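PDB 2J8H: titin from Homo sapiens, which forms a giant elastic filament of muscle that includes a serine/threonine kinase, with two immunoglobulin domains from its A-band region joined here in a rigid tandem. Local coordinates for residues Val69-Asp72 with Asp73-Val76; Val114-Leu117 with Arg118-Val122; Val153-Arg157 with Ser158-Leu162; Asn166-Glu169 with Arg170-Gly174. All coordinates share one frame; numbering follows the deposited sequence.

Interaction 1: residues Val69-Asp72 with Asp73-Val76; sequences VTDD and DATV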
ATOM      1  N   VAL A  69      -7.988  -6.885  -3.647  1.00 47.03           N
ATOM      2  CA  VAL A  69      -8.460  -8.245  -3.779  1.00 46.57           C
ATOM      3  C   VAL A  69      -8.039  -9.129  -2.618  1.00 46.97           C
ATOM      4  O   VAL A  69      -6.935  -9.003  -2.092  1.00 47.09           O
ATOM      5  CB  VAL A  69      -8.087  -8.871  -5.146  1.00 46.73           C
ATOM      6  CG1 VAL A  69      -8.800  -8.131  -6.229  1.00 45.45           C
ATOM      7  CG2 VAL A  69      -6.578  -8.885  -5.383  1.00 47.07           C
ATOM      8  N   THR A  70      -8.969  -9.978  -2.190  1.00 47.22           N
ATOM      9  CA  THR A  70      -8.724 -10.999  -1.199  1.00 47.06           C
ATOM     10  C   THR A  70      -9.073 -12.345  -1.827  1.00 47.23           C
ATOM     11  O   THR A  70      -9.586 -12.398  -2.954  1.00 45.93           O
ATOM     12  CB  THR A  70      -9.620 -10.789  -0.002  1.00 47.05           C
ATOM     13  OG1 THR A  70     -10.966 -11.034  -0.391  1.00 48.93           O
ATOM     14  CG2 THR A  70      -9.492  -9.348   0.500  1.00 47.71           C
ATOM     15  N   ASP A  71      -8.809 -13.426  -1.102  1.00 47.65           N
ATOM     16  CA  ASP A  71      -9.122 -14.749  -1.617  1.00 47.94           C
ATOM     17  C   ASP A  71     -10.626 -14.875  -1.923  1.00 47.99           C
ATOM     18  O   ASP A  71     -11.024 -15.665  -2.788  1.00 48.07           O
ATOM     19  CB  ASP A  71      -8.624 -15.846  -0.665  1.00 48.27           C
ATOM     20  CG  ASP A  71      -8.836 -17.244  -1.235  1.00 48.92           C
ATOM     21  OD1 ASP A  71      -8.363 -17.523  -2.373  1.00 47.77           O
ATOM     22  OD2 ASP A  71      -9.498 -18.054  -0.544  1.00 52.82           O
ATOM     23  N   ASP A  72     -11.460 -14.069  -1.259  1.00 48.40           N
ATOM     24  CA  ASP A  72     -12.895 -14.077  -1.543  1.00 47.87           C
ATOM     25  C   ASP A  72     -13.212 -13.624  -2.973  1.00 47.21           C
ATOM     26  O   ASP A  72     -14.239 -13.976  -3.531  1.00 47.11           O
ATOM     27  CB  ASP A  72     -13.671 -13.210  -0.540  1.00 48.96           C
ATOM     28  CG  ASP A  72     -15.188 -13.220  -0.808  1.00 50.93           C
ATOM     29  OD1 ASP A  72     -15.854 -14.234  -0.481  1.00 57.21           O
ATOM     30  OD2 ASP A  72     -15.714 -12.233  -1.383  1.00 56.72           O
ATOM     31  N   ASP A  73     -12.318 -12.841  -3.568  1.00 46.46           N
ATOM     32  CA  ASP A  73     -12.500 -12.385  -4.918  1.00 45.86           C
ATOM     33  C   ASP A  73     -11.956 -13.355  -5.950  1.00 45.01           C
ATOM     34  O   ASP A  73     -12.149 -13.143  -7.124  1.00 45.21           O
ATOM     35  CB  ASP A  73     -11.831 -11.027  -5.080  1.00 45.80           C
ATOM     36  CG  ASP A  73     -12.379 -10.018  -4.113  1.00 46.19           C
ATOM     37  OD1 ASP A  73     -13.628  -9.858  -4.090  1.00 46.03           O
ATOM     38  OD2 ASP A  73     -11.575  -9.423  -3.369  1.00 45.22           O
ATOM     39  N   ALA A  74     -11.272 -14.398  -5.509  1.00 44.57           N
ATOM     40  CA  ALA A  74     -10.606 -15.326  -6.403  1.00 44.70           C
ATOM     41  C   ALA A  74     -11.629 -16.325  -6.896  1.00 44.48           C
ATOM     42  O   ALA A  74     -11.859 -17.359  -6.280  1.00 43.74           O
ATOM     43  CB  ALA A  74      -9.464 -16.038  -5.687  1.00 43.24           C
ATOM     44  N   THR A  75     -12.270 -16.003  -8.001  1.00 45.25           N
ATOM     45  CA  THR A  75     -13.301 -16.884  -8.537  1.00 46.01           C
ATOM     46  C   THR A  75     -13.487 -16.550 -10.006  1.00 46.46           C
ATOM     47  O   THR A  75     -12.663 -15.845 -10.594  1.00 46.72           O
ATOM     48  CB  THR A  75     -14.634 -16.759  -7.728  1.00 45.97           C
ATOM     49  OG1 THR A  75     -15.551 -17.766  -8.171  1.00 47.96           O
ATOM     50  CG2 THR A  75     -15.261 -15.372  -7.885  1.00 44.52           C
ATOM     51  N   VAL A  76     -14.555 -17.052 -10.602  1.00 47.96           N
ATOM     52  CA  VAL A  76     -14.845 -16.800 -12.006  1.00 47.85           C
ATOM     53  C   VAL A  76     -15.814 -15.633 -12.154  1.00 48.29           C
ATOM     54  O   VAL A  76     -16.738 -15.466 -11.358  1.00 48.09           O
ATOM     55  CB  VAL A  76     -15.410 -18.059 -12.705  1.00 49.03           C
ATOM     56  CG1 VAL A  76     -16.804 -18.378 -12.187  1.00 50.70           C
ATOM     57  CG2 VAL A  76     -15.451 -17.856 -14.205  1.00 49.28           C
TER
HETATM   58  O   HOH W   1     -11.996 -18.312  -3.197  1.00 60.14           O
HETATM   59  O   HOH W   2     -14.811  -9.761  -1.793  1.00 47.17           O
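Asp73 OD2 is gripped by several groups where the chain between two strands makes a short 3-10 turn. The backbone amide of Thr70 gives it a nearly straight bond (N to OD2 2.9 Å, 169° at the hydrogen), meeting the oxygen on its anti side and 20° out of the carboxylate plane. A weak contact from Thr70 OG1, 3.4 Å from the same OD2, comes in beside it, and the ammonium group of Lys51 adds a salt bridge. With CG anti to the carbonyl carbon (chi1 -58°), the acid folds back along its own turn toward Thr70. The return bond is made by the backbone: Asp73 N lies 2.8 Å from Thr70 O. One residue on, Ala74 N reaches Asp71 O at 3.0 Å, and a water joins that oxygen to Ala74 O. The other carboxylate oxygen, Asp73 OD1, stands 4.2 Å from Asp72 OD2; their like charges are probably eased by a second water, which donates to both. An alanine in place of Asp73 would probably leave the Thr70 amide and Lys51 without their shared acceptor, and the turn less firmly fixed. Ala74 itself centres an inverse gamma turn. The loop runs from strand 61-66 to strand 76-83, and the hydroxyl of Tyr77 bonds back to Asp73 O, the tyrosine corner familiar from Greek-key folds. Val69 and Ala74 turn onto strand 86-102, at Leu94 and Val96, so the loop is seated on the neighbouring strand of the first immunoglobulin domain.

Interaction 2: residues Val114-Leu117 with Arg118-Val122; sequences VHAL and RGEVV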
ATOM      1  N   VAL A 114       4.227 -19.639  25.092  1.00 49.72           N
ATOM      2  CA  VAL A 114       3.200 -20.457  25.718  1.00 49.61           C
ATOM      3  C   VAL A 114       3.756 -20.859  27.074  1.00 49.76           C
ATOM      4  O   VAL A 114       4.872 -21.346  27.165  1.00 50.00           O
ATOM      5  CB  VAL A 114       2.838 -21.688  24.851  1.00 49.46           C
ATOM      6  CG1 VAL A 114       1.830 -22.573  25.574  1.00 47.42           C
ATOM      7  CG2 VAL A 114       2.275 -21.230  23.505  1.00 48.71           C
ATOM      8  N   HIS A 115       2.986 -20.600  28.120  1.00 50.53           N
ATOM      9  CA  HIS A 115       3.379 -20.933  29.482  1.00 51.15           C
ATOM     10  C   HIS A 115       2.454 -22.064  29.921  1.00 51.42           C
ATOM     11  O   HIS A 115       1.237 -21.890  30.007  1.00 52.10           O
ATOM     12  CB  HIS A 115       3.259 -19.689  30.368  1.00 52.23           C
ATOM     13  CG  HIS A 115       3.856 -18.468  29.744  1.00 54.47           C
ATOM     14  ND1 HIS A 115       5.204 -18.354  29.480  1.00 57.16           N
ATOM     15  CD2 HIS A 115       3.283 -17.338  29.263  1.00 57.12           C
ATOM     16  CE1 HIS A 115       5.439 -17.195  28.892  1.00 58.29           C
ATOM     17  NE2 HIS A 115       4.291 -16.556  28.754  1.00 57.37           N
ATOM     18  N   ALA A 116       3.022 -23.241  30.141  1.00 50.87           N
ATOM     19  CA  ALA A 116       2.216 -24.411  30.433  1.00 50.92           C
ATOM     20  C   ALA A 116       2.576 -24.976  31.791  1.00 50.75           C
ATOM     21  O   ALA A 116       3.643 -24.702  32.318  1.00 50.56           O
ATOM     22  CB  ALA A 116       2.412 -25.469  29.343  1.00 50.48           C
ATOM     23  N   LEU A 117       1.659 -25.763  32.347  1.00 51.07           N
ATOM     24  CA  LEU A 117       1.918 -26.541  33.544  1.00 51.38           C
ATOM     25  C   LEU A 117       2.046 -28.021  33.167  1.00 51.32           C
ATOM     26  O   LEU A 117       1.428 -28.465  32.201  1.00 50.60           O
ATOM     27  CB  LEU A 117       0.767 -26.370  34.527  1.00 51.93           C
ATOM     28  CG  LEU A 117       0.543 -24.975  35.109  1.00 53.51           C
ATOM     29  CD1 LEU A 117      -0.650 -25.042  36.052  1.00 54.77           C
ATOM     30  CD2 LEU A 117       1.777 -24.434  35.845  1.00 54.70           C
ATOM     31  N   ARG A 118       2.842 -28.777  33.925  1.00 50.98           N
ATOM     32  CA  ARG A 118       3.006 -30.192  33.662  1.00 51.39           C
ATOM     33  C   ARG A 118       1.658 -30.869  33.539  1.00 50.76           C
ATOM     34  O   ARG A 118       0.764 -30.640  34.366  1.00 49.89           O
ATOM     35  CB  ARG A 118       3.763 -30.884  34.788  1.00 51.78           C
ATOM     36  CG  ARG A 118       5.261 -30.765  34.709  1.00 53.20           C
ATOM     37  CD  ARG A 118       5.869 -31.423  35.940  1.00 54.42           C
ATOM     38  NE  ARG A 118       6.189 -32.843  35.751  1.00 57.14           N
ATOM     39  CZ  ARG A 118       6.279 -33.742  36.735  1.00 58.26           C
ATOM     40  NH1 ARG A 118       6.029 -33.409  38.007  1.00 58.46           N
ATOM     41  NH2 ARG A 118       6.600 -34.999  36.443  1.00 58.09           N
ATOM     42  N   GLY A 119       1.532 -31.708  32.512  1.00 50.04           N
ATOM     43  CA  GLY A 119       0.321 -32.476  32.274  1.00 50.38           C
ATOM     44  C   GLY A 119      -0.754 -31.766  31.482  1.00 50.10           C
ATOM     45  O   GLY A 119      -1.731 -32.378  31.080  1.00 50.10           O
ATOM     46  N   GLU A 120      -0.573 -30.475  31.236  1.00 50.15           N
ATOM     47  CA  GLU A 120      -1.533 -29.701  30.476  1.00 50.18           C
ATOM     48  C   GLU A 120      -1.480 -30.114  29.000  1.00 49.26           C
ATOM     49  O   GLU A 120      -0.400 -30.212  28.426  1.00 48.82           O
ATOM     50  CB  GLU A 120      -1.186 -28.221  30.613  1.00 50.24           C
ATOM     51  CG  GLU A 120      -2.145 -27.281  29.934  1.00 51.45           C
ATOM     52  CD  GLU A 120      -1.745 -25.828  30.111  1.00 52.80           C
ATOM     53  OE1 GLU A 120      -1.059 -25.521  31.122  1.00 54.35           O
ATOM     54  OE2 GLU A 120      -2.128 -25.000  29.242  1.00 57.31           O
ATOM     55  N   VAL A 121      -2.638 -30.367  28.399  1.00 49.02           N
ATOM     56  CA  VAL A 121      -2.700 -30.681  26.978  1.00 48.83           C
ATOM     57  C   VAL A 121      -2.618 -29.360  26.224  1.00 49.21           C
ATOM     58  O   VAL A 121      -3.615 -28.665  26.013  1.00 50.76           O
ATOM     59  CB  VAL A 121      -3.971 -31.452  26.603  1.00 48.71           C
ATOM     60  CG1 VAL A 121      -3.998 -31.689  25.124  1.00 47.95           C
ATOM     61  CG2 VAL A 121      -4.051 -32.797  27.370  1.00 47.51           C
ATOM     62  N   VAL A 122      -1.407 -29.022  25.815  1.00 48.83           N
ATOM     63  CA  VAL A 122      -1.117 -27.771  25.170  1.00 48.11           C
ATOM     64  C   VAL A 122      -1.314 -27.846  23.658  1.00 48.07           C
ATOM     65  O   VAL A 122      -0.948 -28.840  23.026  1.00 46.07           O
ATOM     66  CB  VAL A 122       0.345 -27.373  25.509  1.00 48.83           C
ATOM     67  CG1 VAL A 122       0.879 -26.316  24.548  1.00 47.30           C
ATOM     68  CG2 VAL A 122       0.427 -26.924  26.987  1.00 47.78           C
TER
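The carboxylate of Glu120 comes back against the backbone of Ala116 and Leu117. Its OE1 takes the Leu117 amide on the anti side, 34° out of the carboxylate plane, with N to OE1 at 3.0 Å and a nearly straight N-H (168°). The same oxygen lies 3.5 Å from Ala116 CA, while the methylene CB of Leu117 is a looser neighbour. An extended chain, CG anti to the backbone N (chi1 -177°), carries the acid across the turn to this amide. The peptide carbonyl of Leu117 is used as well: Glu120 N bonds to Leu117 O at 3.0 Å. A type II turn is thus spanned twice, by backbone and by side chain, and Gly119 takes the positive phi of its third position. Were Glu120 shortened to an alanine, the Leu117 amide would probably lose this acceptor and the turn its side-chain brace. Deeper in, Val122 meets two residues of the strand: CG2 presses tightly on Ala116 CB at 3.4 Å, and CG1 reaches tip to tip with Val114 CG1 at 4.0 Å. Val168 and Leu193 pack around these carbons. Strand 112-117 runs parallel to strand 185-196, and its chain then turns toward strand 123-131 in the other sheet, the A'-to-B connection characteristic of an I-set immunoglobulin sandwich.

Interaction 3: residues Val153-Arg157 with Ser158-Leu162; sequences VIVTR and SFTSL
Ile154 and Ser161 form the hydrogen-bonded pair of a beta hairpin, the D and E strands of the second immunoglobulin domain. Ile154 N gives Ser161 O an almost linear bond of 2.8 Å. The Ile154 carbonyl takes two donors from opposite faces of its plane: Ser161 N at 2.9 Å, and the hydroxyl of Thr160, whose OG1 lies 2.8 Å from Ile154 O. Thr160 puts OG1 there by setting it anti to its own amide nitrogen (chi1 179°), and Trp138 NE1 bonds to the same hydroxyl, fixing it from strand 135-140. Val153 and Leu162 extend this inner face, their CG2 and CD1 meeting at 3.9 Å beside Trp138. At the hairpin end, Thr156 N is hydrogen-bonded to Phe159 O at 2.8 Å. Thr156 OG1 then accepts from Ser158 N at 3.1 Å and from Phe159 N at 3.2 Å, closing a Ser/Thr turn. Lys125 makes a cation-pi contact with the Phe159 ring, which crosses Thr156 obliquely; over one face of that ring the methyl CG2 of Thr156 makes a CH-pi contact, 3.9 Å from the centroid and 24° off the normal.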
ATOM      1  N   VAL A 153       0.244 -32.807  15.008  1.00 42.80           N
ATOM      2  CA  VAL A 153       0.101 -31.591  14.216  1.00 43.94           C
ATOM      3  C   VAL A 153      -1.291 -31.500  13.579  1.00 43.69           C
ATOM      4  O   VAL A 153      -1.743 -32.430  12.925  1.00 43.19           O
ATOM      5  CB  VAL A 153       1.157 -31.523  13.105  1.00 44.14           C
ATOM      6  CG1 VAL A 153       0.936 -30.283  12.258  1.00 43.99           C
ATOM      7  CG2 VAL A 153       2.548 -31.508  13.725  1.00 46.28           C
ATOM      8  N   ILE A 154      -1.946 -30.357  13.756  1.00 43.91           N
ATOM      9  CA  ILE A 154      -3.211 -30.068  13.091  1.00 44.51           C
ATOM     10  C   ILE A 154      -2.927 -28.998  12.045  1.00 44.65           C
ATOM     11  O   ILE A 154      -2.258 -28.025  12.330  1.00 43.38           O
ATOM     12  CB  ILE A 154      -4.252 -29.558  14.086  1.00 44.48           C
ATOM     13  CG1 ILE A 154      -4.630 -30.678  15.060  1.00 45.20           C
ATOM     14  CG2 ILE A 154      -5.478 -29.001  13.363  1.00 44.66           C
ATOM     15  CD1 ILE A 154      -5.567 -30.255  16.194  1.00 45.16           C
ATOM     16  N   VAL A 155      -3.387 -29.211  10.823  1.00 45.39           N
ATOM     17  CA  VAL A 155      -3.381 -28.153   9.812  1.00 47.08           C
ATOM     18  C   VAL A 155      -4.776 -28.014   9.210  1.00 48.02           C
ATOM     19  O   VAL A 155      -5.368 -28.986   8.745  1.00 46.89           O
ATOM     20  CB  VAL A 155      -2.377 -28.436   8.688  1.00 47.63           C
ATOM     21  CG1 VAL A 155      -2.273 -27.233   7.767  1.00 47.38           C
ATOM     22  CG2 VAL A 155      -1.005 -28.799   9.258  1.00 48.40           C
ATOM     23  N   THR A 156      -5.307 -26.802   9.260  1.00 48.61           N
ATOM     24  CA  THR A 156      -6.593 -26.510   8.660  1.00 49.58           C
ATOM     25  C   THR A 156      -6.365 -25.511   7.534  1.00 50.39           C
ATOM     26  O   THR A 156      -5.209 -25.248   7.164  1.00 50.23           O
ATOM     27  CB  THR A 156      -7.568 -25.943   9.685  1.00 49.88           C
ATOM     28  OG1 THR A 156      -7.279 -24.559   9.897  1.00 48.90           O
ATOM     29  CG2 THR A 156      -7.478 -26.726  11.013  1.00 49.77           C
ATOM     30  N   ARG A 157      -7.454 -24.967   6.987  1.00 50.84           N
ATOM     31  CA  ARG A 157      -7.339 -23.957   5.935  1.00 52.18           C
ATOM     32  C   ARG A 157      -6.690 -22.649   6.424  1.00 51.56           C
ATOM     33  O   ARG A 157      -6.128 -21.905   5.622  1.00 52.10           O
ATOM     34  CB  ARG A 157      -8.713 -23.651   5.329  1.00 52.28           C
ATOM     35  CG  ARG A 157      -9.367 -24.869   4.626  1.00 55.47           C
ATOM     36  CD  ARG A 157     -10.736 -24.504   4.018  1.00 58.21           C
ATOM     37  NE  ARG A 157     -11.664 -23.982   5.033  1.00 63.09           N
ATOM     38  CZ  ARG A 157     -12.833 -24.530   5.370  1.00 65.38           C
ATOM     39  NH1 ARG A 157     -13.289 -25.637   4.775  1.00 66.25           N
ATOM     40  NH2 ARG A 157     -13.569 -23.947   6.316  1.00 66.21           N
ATOM     41  N   SER A 158      -6.766 -22.372   7.724  1.00 51.00           N
ATOM     42  CA  SER A 158      -6.364 -21.057   8.259  1.00 50.35           C
ATOM     43  C   SER A 158      -5.366 -21.061   9.414  1.00 49.25           C
ATOM     44  O   SER A 158      -4.809 -20.016   9.769  1.00 48.10           O
ATOM     45  CB  SER A 158      -7.622 -20.269   8.651  1.00 51.20           C
ATOM     46  OG  SER A 158      -8.369 -20.989   9.608  1.00 54.23           O
ATOM     47  N   PHE A 159      -5.119 -22.222  10.004  1.00 48.27           N
ATOM     48  CA  PHE A 159      -4.182 -22.303  11.111  1.00 47.75           C
ATOM     49  C   PHE A 159      -3.575 -23.680  11.221  1.00 46.70           C
ATOM     50  O   PHE A 159      -4.081 -24.663  10.629  1.00 44.36           O
ATOM     51  CB  PHE A 159      -4.867 -21.897  12.423  1.00 48.90           C
ATOM     52  CG  PHE A 159      -5.795 -22.918  12.967  1.00 48.56           C
ATOM     53  CD1 PHE A 159      -5.317 -23.959  13.732  1.00 50.09           C
ATOM     54  CD2 PHE A 159      -7.152 -22.840  12.725  1.00 51.00           C
ATOM     55  CE1 PHE A 159      -6.169 -24.935  14.236  1.00 50.46           C
ATOM     56  CE2 PHE A 159      -8.022 -23.781  13.246  1.00 49.23           C
ATOM     57  CZ  PHE A 159      -7.524 -24.840  14.004  1.00 50.88           C
ATOM     58  N   THR A 160      -2.479 -23.739  11.960  1.00 45.56           N
ATOM     59  CA  THR A 160      -1.847 -25.004  12.305  1.00 45.59           C
ATOM     60  C   THR A 160      -1.580 -24.971  13.805  1.00 45.93           C
ATOM     61  O   THR A 160      -1.244 -23.914  14.371  1.00 46.39           O
ATOM     62  CB  THR A 160      -0.545 -25.222  11.534  1.00 45.39           C
ATOM     63  OG1 THR A 160       0.024 -26.455  11.934  1.00 45.20           O
ATOM     64  CG2 THR A 160       0.497 -24.111  11.810  1.00 45.78           C
ATOM     65  N   SER A 161      -1.830 -26.090  14.455  1.00 45.09           N
ATOM     66  CA  SER A 161      -1.539 -26.248  15.871  1.00 45.33           C
ATOM     67  C   SER A 161      -0.592 -27.408  16.085  1.00 44.83           C
ATOM     68  O   SER A 161      -0.763 -28.493  15.515  1.00 44.58           O
ATOM     69  CB  SER A 161      -2.805 -26.537  16.662  1.00 44.87           C
ATOM     70  OG  SER A 161      -3.732 -25.515  16.436  1.00 48.95           O
ATOM     71  N   LEU A 162       0.380 -27.174  16.942  1.00 44.69           N
ATOM     72  CA  LEU A 162       1.192 -28.240  17.444  1.00 44.57           C
ATOM     73  C   LEU A 162       0.599 -28.612  18.776  1.00 44.92           C
ATOM     74  O   LEU A 162       0.560 -27.790  19.703  1.00 45.36           O
ATOM     75  CB  LEU A 162       2.649 -27.800  17.623  1.00 44.58           C
ATOM     76  CG  LEU A 162       3.561 -28.898  18.197  1.00 44.01           C
ATOM     77  CD1 LEU A 162       3.613 -30.097  17.229  1.00 41.57           C
ATOM     78  CD2 LEU A 162       4.955 -28.346  18.573  1.00 42.83           C
TER
HETATM   79  O   HOH W   3     -10.265 -23.618   9.188  1.00 70.03           O

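Interaction 4: residues Asn166-Glu169 with Arg170-Gly174; sequences NGVE and RKDAG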
ATOM      1  N   ASN A 166      -0.727 -35.911  25.024  1.00 43.13           N
ATOM      2  CA  ASN A 166      -0.502 -36.734  26.184  1.00 43.82           C
ATOM      3  C   ASN A 166      -0.340 -35.876  27.440  1.00 44.14           C
ATOM      4  O   ASN A 166      -0.188 -36.409  28.533  1.00 44.30           O
ATOM      5  CB  ASN A 166       0.764 -37.582  26.014  1.00 43.69           C
ATOM      6  CG  ASN A 166       0.801 -38.354  24.707  1.00 44.99           C
ATOM      7  OD1 ASN A 166      -0.222 -38.878  24.235  1.00 43.06           O
ATOM      8  ND2 ASN A 166       2.003 -38.483  24.143  1.00 44.92           N
ATOM      9  N   GLY A 167      -0.354 -34.555  27.279  1.00 45.27           N
ATOM     10  CA  GLY A 167      -0.007 -33.653  28.365  1.00 45.64           C
ATOM     11  C   GLY A 167       1.464 -33.302  28.304  1.00 45.96           C
ATOM     12  O   GLY A 167       2.315 -34.174  28.134  1.00 45.11           O
ATOM     13  N   VAL A 168       1.781 -32.024  28.484  1.00 46.46           N
ATOM     14  CA  VAL A 168       3.176 -31.594  28.398  1.00 47.11           C
ATOM     15  C   VAL A 168       3.999 -32.125  29.525  1.00 47.88           C
ATOM     16  O   VAL A 168       3.528 -32.260  30.648  1.00 47.62           O
ATOM     17  CB  VAL A 168       3.366 -30.058  28.394  1.00 47.67           C
ATOM     18  CG1 VAL A 168       2.871 -29.490  27.095  1.00 47.85           C
ATOM     19  CG2 VAL A 168       2.678 -29.431  29.578  1.00 48.90           C
ATOM     20  N   GLU A 169       5.240 -32.433  29.180  1.00 48.54           N
ATOM     21  CA  GLU A 169       6.249 -32.868  30.103  1.00 49.46           C
ATOM     22  C   GLU A 169       7.271 -31.739  30.200  1.00 48.82           C
ATOM     23  O   GLU A 169       7.317 -30.852  29.353  1.00 47.95           O
ATOM     24  CB  GLU A 169       6.897 -34.130  29.556  1.00 49.38           C
ATOM     25  CG  GLU A 169       5.919 -35.307  29.494  1.00 51.92           C
ATOM     26  CD  GLU A 169       6.346 -36.417  28.532  1.00 53.82           C
ATOM     27  OE1 GLU A 169       7.505 -36.404  28.053  1.00 59.55           O
ATOM     28  OE2 GLU A 169       5.506 -37.311  28.255  1.00 61.06           O
ATOM     29  N   ARG A 170       8.102 -31.770  31.232  1.00 48.65           N
ATOM     30  CA  ARG A 170       9.099 -30.729  31.419  1.00 48.93           C
ATOM     31  C   ARG A 170      10.032 -30.635  30.222  1.00 48.33           C
ATOM     32  O   ARG A 170      10.493 -29.549  29.861  1.00 47.87           O
ATOM     33  CB  ARG A 170       9.917 -31.016  32.664  1.00 48.88           C
ATOM     34  CG  ARG A 170       9.148 -30.835  33.924  1.00 50.13           C
ATOM     35  CD  ARG A 170      10.028 -31.165  35.091  1.00 52.11           C
ATOM     36  NE  ARG A 170       9.232 -31.355  36.288  1.00 56.06           N
ATOM     37  CZ  ARG A 170       9.515 -32.219  37.268  1.00 58.19           C
ATOM     38  NH1 ARG A 170      10.600 -33.001  37.229  1.00 58.82           N
ATOM     39  NH2 ARG A 170       8.694 -32.298  38.309  1.00 58.93           N
ATOM     40  N   LYS A 171      10.311 -31.781  29.615  1.00 47.54           N
ATOM     41  CA  LYS A 171      11.216 -31.837  28.483  1.00 47.64           C
ATOM     42  C   LYS A 171      10.638 -31.186  27.246  1.00 46.37           C
ATOM     43  O   LYS A 171      11.366 -30.974  26.292  1.00 46.18           O
ATOM     44  CB  LYS A 171      11.587 -33.284  28.161  1.00 47.99           C
ATOM     45  CG  LYS A 171      10.508 -34.108  27.465  1.00 49.54           C
ATOM     46  CD  LYS A 171      10.916 -35.586  27.426  1.00 50.62           C
ATOM     47  CE  LYS A 171      10.434 -36.300  26.154  1.00 52.62           C
ATOM     48  NZ  LYS A 171      11.063 -37.675  26.010  1.00 53.39           N
ATOM     49  N   ASP A 172       9.336 -30.906  27.245  1.00 45.38           N
ATOM     50  CA  ASP A 172       8.686 -30.260  26.099  1.00 45.53           C
ATOM     51  C   ASP A 172       9.003 -28.780  25.988  1.00 45.01           C
ATOM     52  O   ASP A 172       8.802 -28.173  24.934  1.00 45.37           O
ATOM     53  CB  ASP A 172       7.169 -30.470  26.151  1.00 45.15           C
ATOM     54  CG  ASP A 172       6.777 -31.887  25.808  1.00 45.09           C
ATOM     55  OD1 ASP A 172       7.430 -32.452  24.907  1.00 45.05           O
ATOM     56  OD2 ASP A 172       5.826 -32.427  26.415  1.00 44.77           O
ATOM     57  N   ALA A 173       9.458 -28.197  27.087  1.00 44.43           N
ATOM     58  CA  ALA A 173       9.964 -26.848  27.077  1.00 44.52           C
ATOM     59  C   ALA A 173      10.981 -26.706  25.968  1.00 44.70           C
ATOM     60  O   ALA A 173      11.774 -27.624  25.697  1.00 43.90           O
ATOM     61  CB  ALA A 173      10.610 -26.526  28.415  1.00 43.81           C
ATOM     62  N   GLY A 174      10.973 -25.543  25.330  1.00 44.50           N
ATOM     63  CA  GLY A 174      11.954 -25.248  24.306  1.00 44.91           C
ATOM     64  C   GLY A 174      11.383 -24.358  23.236  1.00 44.69           C
ATOM     65  O   GLY A 174      10.365 -23.715  23.444  1.00 44.70           O
TER
HETATM   66  O   HOH W   4       3.895 -34.361  26.055  1.00 45.35           O
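Asp172 OD2 takes the backbone amide of Glu169 in a nearly straight bond, 2.8 Å from N to OD2 and 172° at the hydrogen, met on the anti side but 33° out of the carboxylate plane. The backbone answers with Asp172 N to Glu169 O at 2.9 Å, so that two bonds close the start of the 3-10 turn. A chi1 of -73° sets CG beside the Asp172 backbone N, which brings OD2 to the Glu169 amide. A water donating to OD2 also donates to Gly167 O, and carries the grip two residues further back. The second oxygen, OD1, is bonded to His150 NE2, and Tyr176 OH closes a tyrosine corner on Asp172 O. Outside this core, Glu169 and Lys171 run side by side: OE1 touches Lys171 CE at 3.5 Å, while NZ stays 4.3 Å from OE1, too far for a salt bridge. Arg170 extends instead to a salt bridge with Asp197. Packing is slight: Val168 CA lies 3.4 Å from Asp172 OD2, and the Val168 side chain rests on Val122. Since the buried carboxylate collects an amide, a water and a histidine nitrogen, its negative charge is likely to be well accommodated, whereas Glu169 and Lys171 probably attract each other only loosely.

Interactions 1 and 4 are the same device in the two domains: an aspartate in the loop before a tyrosine-bearing strand takes an amide three residues back, and the tyrosine seals that aspartate's carbonyl. The cationic partner of interaction 1 is a lysine; a histidine bonds the acid in interaction 4. Their centres lie about 41 Å apart, while interactions 2 and 4 touch, Gly119 N and Glu120 O each meeting Val168 backbone with probable hydrogen bonds. Interaction 3 shares their domain but relies on strand pairing aided by threonine hydroxyls, with no carboxylate taking part. Each contact is partly buried: the inner residues include aspartates in interactions 1 and 4, Ala116 and Val122 in interaction 2, and Thr160 to Leu162 in interaction 3.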